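Local coordinates for protein DR2417 (Deinococcus radiodurans, PDB 4XWW) that degrades RNA as a dimeric, metal-dependent exonuclease of the RNase J group and probably takes part in maturation of ribosomal RNA, at residues R251-N254 against I255-L258; G270-M273 against I274-Q278; P291-T294 against S295-G299. All blocks are in the same frame, centred on the assembly; numbering follows the deposited sequence.

Contact 1: residues R251-N254 against I255-L258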
ATOM      1  N   ARG A 251       1.045  23.605 -12.324  1.00 19.12           N
ATOM      2  CA  ARG A 251       1.513  22.501 -13.176  1.00 19.90           C
ATOM      3  C   ARG A 251       0.768  22.460 -14.513  1.00 15.65           C
ATOM      4  O   ARG A 251       1.385  22.406 -15.592  1.00 17.07           O
ATOM      5  CB  ARG A 251       1.342  21.178 -12.430  1.00 21.90           C
ATOM      6  CG  ARG A 251       1.895  19.907 -13.139  1.00 20.39           C
ATOM      7  CD  ARG A 251       3.400  19.702 -12.927  1.00 19.28           C
ATOM      8  NE  ARG A 251       3.795  19.779 -11.525  1.00 15.42           N
ATOM      9  CZ  ARG A 251       3.726  18.784 -10.642  1.00 21.08           C
ATOM     10  NH1 ARG A 251       3.301  17.561 -11.013  1.00 18.82           N
ATOM     11  NH2 ARG A 251       4.121  19.014  -9.386  1.00 17.42           N
ATOM     12  N   ILE A 252      -0.558  22.476 -14.446  1.00 17.03           N
ATOM     13  CA  ILE A 252      -1.357  22.390 -15.657  1.00 18.99           C
ATOM     14  C   ILE A 252      -1.166  23.629 -16.534  1.00 20.60           C
ATOM     15  O   ILE A 252      -1.025  23.514 -17.746  1.00 17.68           O
ATOM     16  CB  ILE A 252      -2.839  22.182 -15.331  1.00 16.47           C
ATOM     17  CG1 ILE A 252      -3.006  20.825 -14.635  1.00 23.96           C
ATOM     18  CG2 ILE A 252      -3.655  22.208 -16.604  1.00 19.09           C
ATOM     19  CD1 ILE A 252      -4.383  20.580 -14.017  1.00 20.80           C
ATOM     20  N   GLN A 253      -1.141  24.815 -15.937  1.00 20.19           N
ATOM     21  CA  GLN A 253      -0.937  26.018 -16.749  1.00 19.83           C
ATOM     22  C   GLN A 253       0.410  25.952 -17.469  1.00 20.92           C
ATOM     23  O   GLN A 253       0.509  26.248 -18.662  1.00 20.19           O
ATOM     24  CB  GLN A 253      -0.995  27.292 -15.904  1.00 18.37           C
ATOM     25  CG  GLN A 253      -0.680  28.553 -16.718  1.00 23.84           C
ATOM     26  CD  GLN A 253      -1.785  28.913 -17.703  1.00 26.94           C
ATOM     27  OE1 GLN A 253      -2.971  28.793 -17.395  1.00 26.01           O
ATOM     28  NE2 GLN A 253      -1.397  29.395 -18.884  1.00 23.65           N
ATOM     29  N   ASN A 254       1.444  25.549 -16.747  1.00 21.21           N
ATOM     30  CA  ASN A 254       2.761  25.438 -17.373  1.00 21.09           C
ATOM     31  C   ASN A 254       2.759  24.404 -18.503  1.00 19.79           C
ATOM     32  O   ASN A 254       3.426  24.590 -19.517  1.00 20.19           O
ATOM     33  CB  ASN A 254       3.821  25.107 -16.317  1.00 20.42           C
ATOM     34  CG  ASN A 254       4.067  26.265 -15.353  1.00 23.40           C
ATOM     35  OD1 ASN A 254       3.849  27.437 -15.691  1.00 25.30           O
ATOM     36  ND2 ASN A 254       4.554  25.945 -14.161  1.00 23.08           N
ATOM     37  N   ILE A 255       1.963  23.349 -18.358  1.00 16.69           N
ATOM     38  CA  ILE A 255       1.823  22.367 -19.429  1.00 20.09           C
ATOM     39  C   ILE A 255       1.078  22.976 -20.631  1.00 21.41           C
ATOM     40  O   ILE A 255       1.431  22.721 -21.783  1.00 19.23           O
ATOM     41  CB  ILE A 255       1.102  21.099 -18.920  1.00 18.03           C
ATOM     42  CG1 ILE A 255       2.006  20.375 -17.911  1.00 22.17           C
ATOM     43  CG2 ILE A 255       0.639  20.213 -20.094  1.00 17.44           C
ATOM     44  CD1 ILE A 255       1.234  19.432 -17.008  1.00 19.99           C
ATOM     45  N   LEU A 256       0.060  23.787 -20.367  1.00 20.55           N
ATOM     46  CA  LEU A 256      -0.650  24.458 -21.461  1.00 27.32           C
ATOM     47  C   LEU A 256       0.313  25.317 -22.267  1.00 26.79           C
ATOM     48  O   LEU A 256       0.301  25.307 -23.500  1.00 26.46           O
ATOM     49  CB  LEU A 256      -1.800  25.319 -20.939  1.00 19.97           C
ATOM     50  CG  LEU A 256      -2.845  24.584 -20.102  1.00 24.39           C
ATOM     51  CD1 LEU A 256      -4.011  25.541 -19.755  1.00 27.27           C
ATOM     52  CD2 LEU A 256      -3.352  23.329 -20.795  1.00 20.04           C
ATOM     53  N   ASP A 257       1.171  26.041 -21.559  1.00 20.95           N
ATOM     54  CA  ASP A 257       2.080  26.947 -22.239  1.00 22.80           C
ATOM     55  C   ASP A 257       3.162  26.193 -23.010  1.00 21.58           C
ATOM     56  O   ASP A 257       3.463  26.545 -24.148  1.00 25.87           O
ATOM     57  CB  ASP A 257       2.694  27.928 -21.243  1.00 23.28           C
ATOM     58  CG  ASP A 257       1.682  28.970 -20.757  1.00 24.45           C
ATOM     59  OD1 ASP A 257       0.840  29.423 -21.563  1.00 28.72           O
ATOM     60  OD2 ASP A 257       1.709  29.309 -19.561  1.00 25.02           O
ATOM     61  N   LEU A 258       3.736  25.144 -22.424  1.00 19.40           N
ATOM     62  CA  LEU A 258       4.738  24.382 -23.174  1.00 21.65           C
ATOM     63  C   LEU A 258       4.109  23.642 -24.344  1.00 23.37           C
ATOM     64  O   LEU A 258       4.748  23.470 -25.376  1.00 23.54           O
ATOM     65  CB  LEU A 258       5.496  23.399 -22.276  1.00 19.42           C
ATOM     66  CG  LEU A 258       4.788  22.155 -21.746  1.00 20.74           C
ATOM     67  CD1 LEU A 258       4.905  20.960 -22.721  1.00 21.30           C
ATOM     68  CD2 LEU A 258       5.360  21.815 -20.373  1.00 24.02           C
TER
HETATM   69  O   HOH W   1       3.620  28.894 -17.991  1.00 27.51           O

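Contact 2: residues G270-M273 against I274-Q278. With nucleotides of chain C.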
ATOM      1  N   GLY A 270     -11.675  14.139 -18.183  1.00 29.34           N
ATOM      2  CA  GLY A 270     -12.037  13.671 -16.862  1.00 25.86           C
ATOM      3  C   GLY A 270     -12.847  14.769 -16.213  1.00 31.48           C
ATOM      4  O   GLY A 270     -12.467  15.947 -16.276  1.00 32.19           O
ATOM      5  N   ARG A 271     -13.965  14.382 -15.607  1.00 29.43           N
ATOM      6  CA  ARG A 271     -14.884  15.345 -14.998  1.00 36.20           C
ATOM      7  C   ARG A 271     -14.157  16.342 -14.104  1.00 28.12           C
ATOM      8  O   ARG A 271     -14.366  17.560 -14.196  1.00 31.42           O
ATOM      9  CB  ARG A 271     -15.954  14.621 -14.176  1.00 42.87           C
ATOM     10  CG  ARG A 271     -17.085  15.542 -13.754  1.00 52.96           C
ATOM     11  CD  ARG A 271     -17.837  15.032 -12.535  1.00 57.38           C
ATOM     12  NE  ARG A 271     -18.589  13.805 -12.793  1.00 58.25           N
ATOM     13  CZ  ARG A 271     -19.781  13.542 -12.263  1.00 56.71           C
ATOM     14  NH1 ARG A 271     -20.400  12.403 -12.542  1.00 57.63           N
ATOM     15  NH2 ARG A 271     -20.357  14.426 -11.458  1.00 57.04           N
ATOM     16  N   SER A 272     -13.290  15.819 -13.249  1.00 29.72           N
ATOM     17  CA  SER A 272     -12.592  16.654 -12.282  1.00 31.37           C
ATOM     18  C   SER A 272     -11.641  17.663 -12.947  1.00 28.17           C
ATOM     19  O   SER A 272     -11.500  18.789 -12.475  1.00 28.23           O
ATOM     20  CB  SER A 272     -11.832  15.774 -11.288  1.00 35.35           C
ATOM     21  OG  SER A 272     -11.832  16.363  -9.999  1.00 45.48           O
ATOM     22  N   MET A 273     -10.988  17.269 -14.038  1.00 28.31           N
ATOM     23  CA  MET A 273     -10.117  18.194 -14.755  1.00 32.09           C
ATOM     24  C   MET A 273     -10.898  19.394 -15.267  1.00 34.51           C
ATOM     25  O   MET A 273     -10.459  20.537 -15.138  1.00 34.08           O
ATOM     26  CB  MET A 273      -9.426  17.503 -15.932  1.00 29.00           C
ATOM     27  CG  MET A 273      -8.169  16.772 -15.548  1.00 34.92           C
ATOM     28  SD  MET A 273      -6.797  17.863 -15.150  1.00 24.37           S
ATOM     29  CE  MET A 273      -5.651  16.660 -14.472  1.00 22.73           C
ATOM     30  N   ILE A 274     -12.056  19.119 -15.858  1.00 32.15           N
ATOM     31  CA  ILE A 274     -12.920  20.171 -16.386  1.00 29.71           C
ATOM     32  C   ILE A 274     -13.415  21.083 -15.258  1.00 37.44           C
ATOM     33  O   ILE A 274     -13.486  22.305 -15.413  1.00 33.28           O
ATOM     34  CB  ILE A 274     -14.103  19.555 -17.148  1.00 33.59           C
ATOM     35  CG1 ILE A 274     -13.576  18.815 -18.380  1.00 35.94           C
ATOM     36  CG2 ILE A 274     -15.109  20.619 -17.556  1.00 34.92           C
ATOM     37  CD1 ILE A 274     -14.417  17.631 -18.803  1.00 51.68           C
ATOM     38  N   LYS A 275     -13.711  20.481 -14.112  1.00 36.04           N
ATOM     39  CA  LYS A 275     -14.218  21.226 -12.971  1.00 34.06           C
ATOM     40  C   LYS A 275     -13.196  22.219 -12.426  1.00 33.46           C
ATOM     41  O   LYS A 275     -13.515  23.388 -12.248  1.00 32.66           O
ATOM     42  CB  LYS A 275     -14.657  20.278 -11.848  1.00 35.83           C
ATOM     43  CG  LYS A 275     -15.012  21.011 -10.554  1.00 41.00           C
ATOM     44  CD  LYS A 275     -15.339  20.057  -9.421  1.00 47.97           C
ATOM     45  CE  LYS A 275     -14.323  20.172  -8.299  1.00 56.31           C
ATOM     46  NZ  LYS A 275     -13.711  18.847  -7.998  1.00 57.92           N
ATOM     47  N   TYR A 276     -11.976  21.760 -12.148  1.00 26.18           N
ATOM     48  CA  TYR A 276     -10.961  22.657 -11.601  1.00 24.40           C
ATOM     49  C   TYR A 276     -10.528  23.692 -12.628  1.00 26.78           C
ATOM     50  O   TYR A 276     -10.270  24.847 -12.269  1.00 31.36           O
ATOM     51  CB  TYR A 276      -9.748  21.885 -11.071  1.00 26.25           C
ATOM     52  CG  TYR A 276     -10.001  21.330  -9.699  1.00 26.40           C
ATOM     53  CD1 TYR A 276      -9.820  22.115  -8.568  1.00 27.35           C
ATOM     54  CD2 TYR A 276     -10.473  20.039  -9.532  1.00 33.48           C
ATOM     55  CE1 TYR A 276     -10.082  21.616  -7.303  1.00 31.79           C
ATOM     56  CE2 TYR A 276     -10.726  19.527  -8.272  1.00 35.41           C
ATOM     57  CZ  TYR A 276     -10.536  20.318  -7.164  1.00 33.59           C
ATOM     58  OH  TYR A 276     -10.807  19.797  -5.920  1.00 31.25           O
ATOM     59  N   ALA A 277     -10.478  23.292 -13.895  1.00 28.42           N
ATOM     60  CA  ALA A 277     -10.100  24.211 -14.962  1.00 29.01           C
ATOM     61  C   ALA A 277     -11.114  25.361 -15.028  1.00 32.72           C
ATOM     62  O   ALA A 277     -10.749  26.525 -15.240  1.00 29.82           O
ATOM     63  CB  ALA A 277     -10.016  23.490 -16.302  1.00 28.83           C
ATOM     64  N   GLN A 278     -12.385  25.022 -14.831  1.00 26.18           N
ATOM     65  CA  GLN A 278     -13.446  26.018 -14.857  1.00 28.42           C
ATOM     66  C   GLN A 278     -13.264  27.027 -13.737  1.00 25.58           C
ATOM     67  O   GLN A 278     -13.312  28.229 -13.977  1.00 30.88           O
ATOM     68  CB  GLN A 278     -14.817  25.360 -14.746  1.00 36.80           C
ATOM     69  CG  GLN A 278     -15.360  24.863 -16.063  1.00 47.13           C
ATOM     70  CD  GLN A 278     -16.708  24.191 -15.910  1.00 63.30           C
ATOM     71  OE1 GLN A 278     -17.312  24.221 -14.836  1.00 72.19           O
ATOM     72  NE2 GLN A 278     -17.189  23.575 -16.986  1.00 60.53           N
TER
ATOM     73  P     U C   6     -12.654  11.589 -12.959  1.00 31.27           P
ATOM     74  OP1   U C   6     -12.256  11.179 -14.331  1.00 29.61           O
ATOM     75  OP2   U C   6     -12.847  13.027 -12.617  1.00 30.62           O
ATOM     76  O5'   U C   6     -14.028  10.860 -12.596  1.00 33.39           O
ATOM     77  C5'   U C   6     -14.141   9.446 -12.581  1.00 34.45           C
ATOM     78  C4'   U C   6     -15.454   9.015 -11.977  1.00 38.67           C
ATOM     79  O4'   U C   6     -15.515   9.435 -10.588  1.00 40.75           O
ATOM     80  C3'   U C   6     -16.692   9.634 -12.604  1.00 41.27           C
ATOM     81  O3'   U C   6     -17.099   8.983 -13.793  1.00 47.62           O
ATOM     82  C2'   U C   6     -17.711   9.563 -11.475  1.00 47.03           C
ATOM     83  O2'   U C   6     -18.226   8.247 -11.344  1.00 47.08           O
ATOM     84  C1'   U C   6     -16.827   9.853 -10.265  1.00 47.12           C
ATOM     85  N1    U C   6     -16.806  11.300  -9.931  1.00 46.30           N
ATOM     86  C2    U C   6     -17.799  11.775  -9.094  1.00 56.26           C
ATOM     87  O2    U C   6     -18.666  11.057  -8.626  1.00 60.84           O
ATOM     88  N3    U C   6     -17.739  13.122  -8.818  1.00 56.54           N
ATOM     89  C4    U C   6     -16.810  14.029  -9.287  1.00 58.48           C
ATOM     90  O4    U C   6     -16.890  15.213  -8.948  1.00 70.62           O
ATOM     91  C5    U C   6     -15.817  13.465 -10.150  1.00 48.01           C
ATOM     92  C6    U C   6     -15.853  12.158 -10.432  1.00 42.25           C
ATOM     93  P     U C   5      -8.406  14.422  -8.672  1.00 39.71           P
ATOM     94  OP1   U C   5      -7.252  13.579  -8.290  1.00 60.38           O
ATOM     95  OP2   U C   5      -8.271  15.384  -9.785  1.00 52.98           O
ATOM     96  O5'   U C   5      -9.634  13.467  -9.000  1.00 48.16           O
ATOM     97  C5'   U C   5      -9.554  12.566 -10.114  1.00 42.40           C
ATOM     98  C4'   U C   5     -10.374  11.326  -9.861  1.00 30.74           C
ATOM     99  O4'   U C   5     -10.711  11.217  -8.451  1.00 32.63           O
ATOM    100  C3'   U C   5     -11.727  11.281 -10.548  1.00 35.97           C
ATOM    101  O3'   U C   5     -11.622  10.956 -11.926  1.00 29.43           O
ATOM    102  C2'   U C   5     -12.442  10.221  -9.724  1.00 34.63           C
ATOM    103  O2'   U C   5     -12.025   8.910 -10.033  1.00 34.51           O
ATOM    104  C1'   U C   5     -11.981  10.594  -8.316  1.00 38.22           C
ATOM    105  N1    U C   5     -12.902  11.533  -7.661  1.00 41.43           N
ATOM    106  C2    U C   5     -14.021  11.002  -7.051  1.00 54.70           C
ATOM    107  O2    U C   5     -14.252   9.806  -7.020  1.00 57.84           O
ATOM    108  N3    U C   5     -14.852  11.925  -6.470  1.00 57.01           N
ATOM    109  C4    U C   5     -14.695  13.293  -6.443  1.00 55.96           C
ATOM    110  O4    U C   5     -15.537  13.991  -5.876  1.00 62.35           O
ATOM    111  C5    U C   5     -13.517  13.767  -7.105  1.00 44.84           C
ATOM    112  C6    U C   5     -12.685  12.892  -7.684  1.00 46.60           C
ATOM    113  P     U C   7     -17.838   9.811 -14.934  1.00 55.22           P
ATOM    114  OP1   U C   7     -16.876  10.795 -15.485  1.00 60.85           O
ATOM    115  OP2   U C   7     -19.134  10.282 -14.389  1.00 63.36           O
ATOM    116  O5'   U C   7     -18.136   8.708 -16.042  1.00 58.89           O
ATOM    117  C5'   U C   7     -17.066   8.099 -16.785  1.00 58.16           C
ATOM    118  C4'   U C   7     -17.301   6.612 -16.914  1.00 59.80           C
ATOM    119  O4'   U C   7     -18.710   6.370 -17.184  1.00 63.33           O
ATOM    120  C3'   U C   7     -16.545   5.933 -18.049  1.00 66.65           C
ATOM    121  O3'   U C   7     -16.263   4.579 -17.715  1.00 74.28           O
ATOM    122  C2'   U C   7     -17.545   6.007 -19.195  1.00 66.16           C
ATOM    123  O2'   U C   7     -17.329   5.022 -20.183  1.00 71.57           O
ATOM    124  C1'   U C   7     -18.858   5.758 -18.456  1.00 62.93           C
ATOM    125  N1    U C   7     -20.046   6.317 -19.127  1.00 69.21           N
ATOM    126  C2    U C   7     -20.170   6.101 -20.488  1.00 73.54           C
ATOM    127  O2    U C   7     -19.345   5.485 -21.139  1.00 74.22           O
ATOM    128  N3    U C   7     -21.299   6.636 -21.055  1.00 72.95           N
ATOM    129  C4    U C   7     -22.298   7.344 -20.422  1.00 69.48           C
ATOM    130  O4    U C   7     -23.254   7.763 -21.078  1.00 66.23           O
ATOM    131  C5    U C   7     -22.101   7.521 -19.017  1.00 66.35           C
ATOM    132  C6    U C   7     -21.013   7.009 -18.430  1.00 63.47           C
TER

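Contact 3: residues P291-T294 against S295-G299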
ATOM      1  N   PRO A 291      -7.601  27.618 -27.251  1.00 30.93           N
ATOM      2  CA  PRO A 291      -8.771  26.906 -26.725  1.00 31.26           C
ATOM      3  C   PRO A 291      -8.541  25.405 -26.525  1.00 33.35           C
ATOM      4  O   PRO A 291      -7.886  24.764 -27.359  1.00 30.35           O
ATOM      5  CB  PRO A 291      -9.824  27.145 -27.799  1.00 34.77           C
ATOM      6  CG  PRO A 291      -9.457  28.505 -28.365  1.00 37.33           C
ATOM      7  CD  PRO A 291      -7.960  28.566 -28.333  1.00 30.71           C
ATOM      8  N   PHE A 292      -9.062  24.853 -25.430  1.00 31.40           N
ATOM      9  CA  PHE A 292      -9.130  23.397 -25.284  1.00 30.06           C
ATOM     10  C   PHE A 292      -9.895  22.771 -26.446  1.00 29.78           C
ATOM     11  O   PHE A 292     -10.853  23.359 -26.963  1.00 33.12           O
ATOM     12  CB  PHE A 292      -9.813  23.006 -23.972  1.00 31.26           C
ATOM     13  CG  PHE A 292      -9.083  23.457 -22.748  1.00 35.81           C
ATOM     14  CD1 PHE A 292      -7.731  23.197 -22.588  1.00 41.50           C
ATOM     15  CD2 PHE A 292      -9.750  24.142 -21.757  1.00 26.23           C
ATOM     16  CE1 PHE A 292      -7.061  23.625 -21.443  1.00 40.38           C
ATOM     17  CE2 PHE A 292      -9.086  24.574 -20.616  1.00 28.57           C
ATOM     18  CZ  PHE A 292      -7.743  24.313 -20.462  1.00 34.24           C
ATOM     19  N   LEU A 293      -9.474  21.577 -26.854  1.00 31.18           N
ATOM     20  CA  LEU A 293     -10.191  20.793 -27.859  1.00 34.12           C
ATOM     21  C   LEU A 293     -10.798  19.543 -27.228  1.00 28.94           C
ATOM     22  O   LEU A 293     -10.400  19.148 -26.135  1.00 30.37           O
ATOM     23  CB  LEU A 293      -9.259  20.387 -29.007  1.00 31.31           C
ATOM     24  CG  LEU A 293      -8.669  21.441 -29.940  1.00 31.36           C
ATOM     25  CD1 LEU A 293      -7.868  20.775 -31.057  1.00 32.88           C
ATOM     26  CD2 LEU A 293      -9.758  22.307 -30.524  1.00 36.69           C
ATOM     27  N   THR A 294     -11.752  18.924 -27.919  1.00 30.26           N
ATOM     28  CA  THR A 294     -12.291  17.642 -27.482  1.00 35.42           C
ATOM     29  C   THR A 294     -11.495  16.513 -28.109  1.00 32.15           C
ATOM     30  O   THR A 294     -10.746  16.722 -29.060  1.00 33.80           O
ATOM     31  CB  THR A 294     -13.762  17.447 -27.868  1.00 31.84           C
ATOM     32  OG1 THR A 294     -13.876  17.435 -29.292  1.00 33.78           O
ATOM     33  CG2 THR A 294     -14.620  18.558 -27.296  1.00 36.88           C
ATOM     34  N   SER A 295     -11.691  15.309 -27.595  1.00 33.36           N
ATOM     35  CA  SER A 295     -10.984  14.150 -28.121  1.00 35.42           C
ATOM     36  C   SER A 295     -11.355  13.906 -29.579  1.00 36.22           C
ATOM     37  O   SER A 295     -10.538  13.431 -30.366  1.00 32.71           O
ATOM     38  CB  SER A 295     -11.289  12.909 -27.286  1.00 29.21           C
ATOM     39  OG  SER A 295     -12.660  12.579 -27.364  1.00 33.83           O
ATOM     40  N   GLU A 296     -12.591  14.236 -29.939  1.00 35.58           N
ATOM     41  CA  GLU A 296     -13.016  14.110 -31.328  1.00 44.19           C
ATOM     42  C   GLU A 296     -12.246  15.087 -32.212  1.00 34.65           C
ATOM     43  O   GLU A 296     -11.783  14.729 -33.293  1.00 35.38           O
ATOM     44  CB  GLU A 296     -14.522  14.340 -31.449  1.00 45.83           C
ATOM     45  CG  GLU A 296     -15.363  13.224 -30.848  1.00 45.92           C
ATOM     46  CD  GLU A 296     -15.728  13.454 -29.383  1.00 47.06           C
ATOM     47  OE1 GLU A 296     -15.149  14.351 -28.723  1.00 41.00           O
ATOM     48  OE2 GLU A 296     -16.610  12.724 -28.891  1.00 49.23           O
ATOM     49  N   GLU A 297     -12.077  16.309 -31.722  1.00 34.03           N
ATOM     50  CA  GLU A 297     -11.431  17.370 -32.489  1.00 35.91           C
ATOM     51  C   GLU A 297      -9.933  17.122 -32.715  1.00 33.93           C
ATOM     52  O   GLU A 297      -9.411  17.439 -33.784  1.00 34.94           O
ATOM     53  CB  GLU A 297     -11.661  18.717 -31.790  1.00 33.91           C
ATOM     54  CG  GLU A 297     -13.137  19.130 -31.828  1.00 35.92           C
ATOM     55  CD  GLU A 297     -13.463  20.399 -31.052  1.00 36.95           C
ATOM     56  OE1 GLU A 297     -12.750  20.743 -30.087  1.00 33.31           O
ATOM     57  OE2 GLU A 297     -14.451  21.050 -31.436  1.00 40.44           O
ATOM     58  N   VAL A 298      -9.242  16.560 -31.727  1.00 34.05           N
ATOM     59  CA  VAL A 298      -7.807  16.295 -31.898  1.00 32.62           C
ATOM     60  C   VAL A 298      -7.548  15.063 -32.731  1.00 37.15           C
ATOM     61  O   VAL A 298      -6.450  14.875 -33.239  1.00 40.91           O
ATOM     62  CB  VAL A 298      -7.067  16.129 -30.578  1.00 34.10           C
ATOM     63  CG1 VAL A 298      -7.154  17.393 -29.787  1.00 37.64           C
ATOM     64  CG2 VAL A 298      -7.563  14.897 -29.793  1.00 35.30           C
ATOM     65  N   GLY A 299      -8.568  14.229 -32.882  1.00 44.99           N
ATOM     66  CA  GLY A 299      -8.474  13.072 -33.744  1.00 33.19           C
ATOM     67  C   GLY A 299      -8.253  13.485 -35.185  1.00 34.60           C
ATOM     68  O   GLY A 299      -7.812  12.684 -36.004  1.00 35.70           O
TER

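Contact 1: residues R251-N254 against I255-L258
Gln253 and Asp257 meet one helical turn apart on helix 249-261, where the carboxylate of Asp257 meets the amide of Gln253. The CB of Asp257 lies 3.8 Å from the carbonyl O of Gln253 and equally near the carbonyl O of Asn254. From there CG, beside its own backbone N (chi1 -72°), turns back toward the preceding turn and comes 3.6 Å from Gln253 NE2. At the tip, OD2 accepts a hydrogen bond from Gln253 NE2 at 3.2 Å. The bond is nearly straight at the hydrogen, 171°, and it leaves in the plane of the amide but reaches OD2 from above the carboxylate plane. A bend at chi2 of Gln253 (71°) swings the amide round to make this possible, while Gln253 OE1 accepts from the backbone N of Asn287. A water 2.7 Å from Asn254 OD1 also lies close to Asp257 OD2 and probably bridges the two side chains, although it has more acceptors in reach than protons to give; Asn254 ND2 reaches the carbonyl of Val182.

Aliphatic atoms meet on the other sides. Ile255 crosses the Arg251 chain at a slant, its CD1 4.0 Å from Arg251 CG, and Leu256 CG stands 4.3 Å from Ile252 CG2. The guanidinium of Arg251 is engaged by Glu222, Ser343 and His377, the last a predicted substrate-binding residue. The amides of Gln253 and Asn254 and this guanidinium each have a partner beyond the helix, which probably restricts their rotation, while Ile252 and Leu256 seat it on strand 265-269, as expected in a beta-alpha-beta crossover of the beta-CASP domain, and Leu258 packs on helix 222-234.

Contact 2: residues G270-M273 against I274-Q278
Gly270, in the N-cap position, opens helix 271-282 by accepting from Ile274 N through its carbonyl O at 3.2 Å, and regular i to i+4 bonds follow from Arg271 O, Ser272 O and Met273 O. Ile274 CD1 reaches back to that same Gly270 carbonyl. Tyr276, with CG beside its own backbone N (chi1 -81°), presents the CD2 edge of its ring to Ser272, 3.4 Å from Ser272 O and with Ser272 OG near the ring plane. Lys275 NZ curls to within 3.7 Å of Ser272 OG, a hydroxyl that is buried and finds no hydrogen-bonding partner. The leading turn grips RNA of chain C. Ser272 N donates to U6 OP2 at 2.9 Å, and Arg271 NH1 to U7 OP2 at 3.1 Å, an almost linear bond (177°). The bend at chi3 of Arg271 (-67°) lays the guanidinium over the base of U6, whose N3 is 3.8 Å above the guanidinium plane, toward its rim; U7 OP2 lies at the guanidinium edge. Met273 and Ala277 pack on Met268. A backbone amide at a helix start holding a phosphate is a classic anion-binding arrangement, here part of the RNA-binding surface of the beta-CASP domain.

Contact 3: residues P291-T294 against S295-G299
The carboxylate of Glu297 is the flat group that faces residues 291-294, and its atom OE1 does the touching. Thr294 N donates to Glu297 OE1 at 3.0 Å, coming from the anti side and 35° out of the carboxylate plane. The same oxygen lies against Leu293, 3.4 Å from its CD2 and at a like distance from its CA, so an aliphatic branch flanks the polar grip. A second carboxylate, that of Glu296, sends OE1 to the hydroxyl side of Thr294, where any bond to Thr294 OG1 is weak at 3.4 Å; its OE2 pairs instead with Lys331. The ring of Phe292 leads away from residues 295-299 and rests on Met268.

Thr294 is the N-cap of the short, weakly bonded helix at about 295-298. Its OG1 sits between the backbone N and the carbonyl carbon (chi1 63°), from where it accepts from Glu297 N at 3.2 Å. With the return bond from Thr294 N to the Glu297 side chain, the two residues form a reciprocal capping box. Glu297 reaches round by an extended chain beyond CG, and its CG passes 3.1 Å from Thr294 OG1. One turn on, Val298 N donates to Thr294 O at 3.1 Å, which closes the first turn. Apolar packing accompanies it: Leu293 CD1 meets Val298 CG1 at 3.7 Å as the two side chains cross at a slant.

The carboxylates lie on the exposed side of the turn, whereas Val298 is buried on strands 265-269 and 306-310, touching Val267, Val306 and Phe308. Leu293 hydrogen-bonds through its backbone to Val266, and Pro291 O accepts from Arg265, so the capped turn leads from the edge strand 265-269 toward strand 306-310 of the parallel beta-CASP sheet.

All three contacts belong to the beta-CASP part of the chain and gather round its edge strand 265-269. Contact 1 is the most buried and lies in mid-helix; contact 2 is partly buried, with one end given over to RNA; contact 3 is a surface turn away from the annotated sites. Contacts 1 and 2 meet where Ile252 CD1 packs on Met273 SD at 3.8 Å, and contacts 1 and 3 where Leu256 CD2 meets Phe292 CE1, also at 3.8 Å. Contacts 2 and 3 do not touch. Both of these are helix starts, yet one offers a backbone amide to a phosphate, whereas the other is capped by its own side chains.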